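Local coordinates for HTH cro/C1-type domain-containing protein (Pseudomonas aeruginosa, PDB 4O8B), which controls motility and biofilm formation by modulating the small RNA rsmZ, probably as a helix-turn-helix transcriptional activator that binds promoter DNA, at residues Q58-Y63 with L74-S79. Sequence-based numbering, arbitrary orientation.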
loop_
_atom_site.group_PDB
_atom_site.type_symbol
_atom_site.label_atom_id
_atom_site.label_comp_id
_atom_site.label_asym_id
_atom_site.label_seq_id
_atom_site.Cartn_x
_atom_site.Cartn_y
_atom_site.Cartn_z
ATOM N N GLN A 58 5.805 -6.615 10.859
ATOM C CA GLN A 58 4.866 -7.691 10.553
ATOM C C GLN A 58 3.584 -7.189 9.901
ATOM O O GLN A 58 2.503 -7.744 10.127
ATOM C CB GLN A 58 4.518 -8.469 11.821
ATOM C CG GLN A 58 5.567 -9.482 12.258
ATOM C CD GLN A 58 5.582 -10.715 11.381
ATOM O OE1 GLN A 58 6.006 -10.676 10.222
ATOM N NE2 GLN A 58 5.099 -11.829 11.932
ATOM N N VAL A 59 3.698 -6.139 9.091
ATOM C CA VAL A 59 2.542 -5.584 8.395
ATOM C C VAL A 59 2.854 -5.421 6.919
ATOM O O VAL A 59 4.007 -5.184 6.538
ATOM C CB VAL A 59 2.128 -4.207 8.969
ATOM C CG1 VAL A 59 1.470 -4.386 10.322
ATOM C CG2 VAL A 59 3.356 -3.310 9.088
ATOM N N PRO A 60 1.836 -5.555 6.052
ATOM C CA PRO A 60 2.036 -5.406 4.607
ATOM C C PRO A 60 2.596 -4.028 4.276
ATOM O O PRO A 60 2.138 -3.024 4.813
ATOM C CB PRO A 60 0.632 -5.606 4.046
ATOM C CG PRO A 60 0.012 -6.541 5.027
ATOM C CD PRO A 60 0.453 -5.959 6.346
ATOM N N MET A 61 3.588 -3.994 3.397
ATOM C CA MET A 61 4.192 -2.729 2.996
ATOM C C MET A 61 3.111 -1.751 2.561
ATOM O O MET A 61 3.205 -0.548 2.819
ATOM C CB MET A 61 5.176 -2.956 1.843
ATOM C CG MET A 61 5.528 -1.687 1.083
ATOM S SD MET A 61 6.613 -1.995 -0.316
ATOM C CE MET A 61 8.206 -1.930 0.470
ATOM N N ALA A 62 2.080 -2.281 1.901
ATOM C CA ALA A 62 0.977 -1.462 1.419
ATOM C C ALA A 62 0.331 -0.654 2.544
ATOM O O ALA A 62 -0.032 0.504 2.350
ATOM C CB ALA A 62 -0.070 -2.350 0.752
ATOM N N TYR A 63 0.192 -1.273 3.712
ATOM C CA TYR A 63 -0.408 -0.610 4.859
ATOM C C TYR A 63 0.295 0.712 5.164
ATOM O O TYR A 63 -0.356 1.739 5.382
ATOM C CB TYR A 63 -0.339 -1.512 6.092
ATOM C CG TYR A 63 -0.814 -0.847 7.362
ATOM C CD1 TYR A 63 -2.153 -0.496 7.527
ATOM C CD2 TYR A 63 0.088 -0.507 8.376
ATOM C CE1 TYR A 63 -2.595 0.141 8.694
ATOM C CE2 TYR A 63 -0.340 0.126 9.541
ATOM C CZ TYR A 63 -1.678 0.465 9.681
ATOM O OH TYR A 63 -2.107 1.098 10.822
ATOM N N LEU A 74 -8.604 -2.453 6.733
ATOM C CA LEU A 74 -8.993 -3.684 6.050
ATOM C C LEU A 74 -7.761 -4.470 5.604
ATOM O O LEU A 74 -7.756 -5.701 5.638
ATOM C CB LEU A 74 -9.865 -3.359 4.835
ATOM C CG LEU A 74 -11.071 -4.270 4.611
ATOM C CD1 LEU A 74 -12.119 -3.989 5.683
ATOM C CD2 LEU A 74 -11.661 -4.028 3.230
ATOM N N ILE A 75 -6.724 -3.750 5.189
ATOM C CA ILE A 75 -5.488 -4.378 4.726
ATOM C C ILE A 75 -4.796 -5.159 5.848
ATOM O O ILE A 75 -4.110 -6.150 5.585
ATOM C CB ILE A 75 -4.490 -3.334 4.170
ATOM C CG1 ILE A 75 -5.091 -2.649 2.945
ATOM C CG2 ILE A 75 -3.171 -4.005 3.817
ATOM C CD1 ILE A 75 -4.115 -1.748 2.205
ATOM N N LEU A 76 -4.974 -4.706 7.079
ATOM C CA LEU A 76 -4.372 -5.380 8.222
ATOM C C LEU A 76 -5.211 -6.577 8.629
ATOM O O LEU A 76 -4.687 -7.607 9.056
ATOM C CB LEU A 76 -4.234 -4.419 9.409
ATOM C CG LEU A 76 -3.234 -3.271 9.264
ATOM C CD1 LEU A 76 -3.055 -2.595 10.616
ATOM C CD2 LEU A 76 -1.896 -3.809 8.766
ATOM N N LYS A 77 -6.524 -6.433 8.491
ATOM C CA LYS A 77 -7.448 -7.505 8.846
ATOM C C LYS A 77 -7.315 -8.692 7.898
ATOM O O LYS A 77 -7.119 -9.823 8.336
ATOM C CB LYS A 77 -8.889 -6.988 8.839
ATOM C CG LYS A 77 -9.182 -5.988 9.942
ATOM C CD LYS A 77 -10.646 -5.596 9.953
ATOM C CE LYS A 77 -10.849 -4.287 10.701
ATOM N NZ LYS A 77 -12.205 -3.710 10.448
ATOM N N VAL A 78 -7.421 -8.431 6.607
ATOM C CA VAL A 78 -7.318 -9.488 5.606
ATOM C C VAL A 78 -5.971 -10.199 5.693
ATOM O O VAL A 78 -5.879 -11.402 5.429
ATOM C CB VAL A 78 -7.509 -8.932 4.176
ATOM C CG1 VAL A 78 -8.837 -8.202 4.079
ATOM C CG2 VAL A 78 -6.366 -8.002 3.819
ATOM N N SER A 79 -4.930 -9.465 6.063
ATOM C CA SER A 79 -3.593 -10.040 6.183
ATOM C C SER A 79 -3.494 -10.982 7.378
ATOM O O SER A 79 -2.759 -11.970 7.338
ATOM C CB SER A 79 -2.543 -8.932 6.331
ATOM O OG SER A 79 -2.364 -8.233 5.117
#
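Leu76 lies flat over one face of the Tyr63 ring. Its CD1 makes a CH-pi contact, 3.7 Å from the ring centroid and 24° off the ring normal. CD1 sits toward the CE1 and CZ side, while CD2 meets CG and CD1 of the tyrosine. CG of Tyr63 is anti to the backbone N (chi1 174°), which puts it near Leu76 CD2, and chi2 (67°) turns the ring face toward the leucine.

Most of the other contacts are apolar. Leu76 CD2 also reaches Val59 CG1 at 3.8 Å and Pro60 CD at 4.0 Å, so one methyl touches three residues. Ile75 CG2 packs on Pro60 CB at 4.1 Å, and its CD1 approaches Ala62 CB.

Ser79 CB lies 3.7 Å from Pro60 CG. Ser79 OG donates back to Ile75 O over 2.8 Å, nearly in line with the carbonyl.

The contact joins the loop after helix 47-57 to helix 69-79. Tyr63 and Val59 also touch helix 3-13, and Ile75 packs on Ile75 of the second subunit. No hydrogen bond crosses between the segments. Apolar packing and the CH-pi contact therefore link the helix-turn-helix region to a helix at the dimer interface.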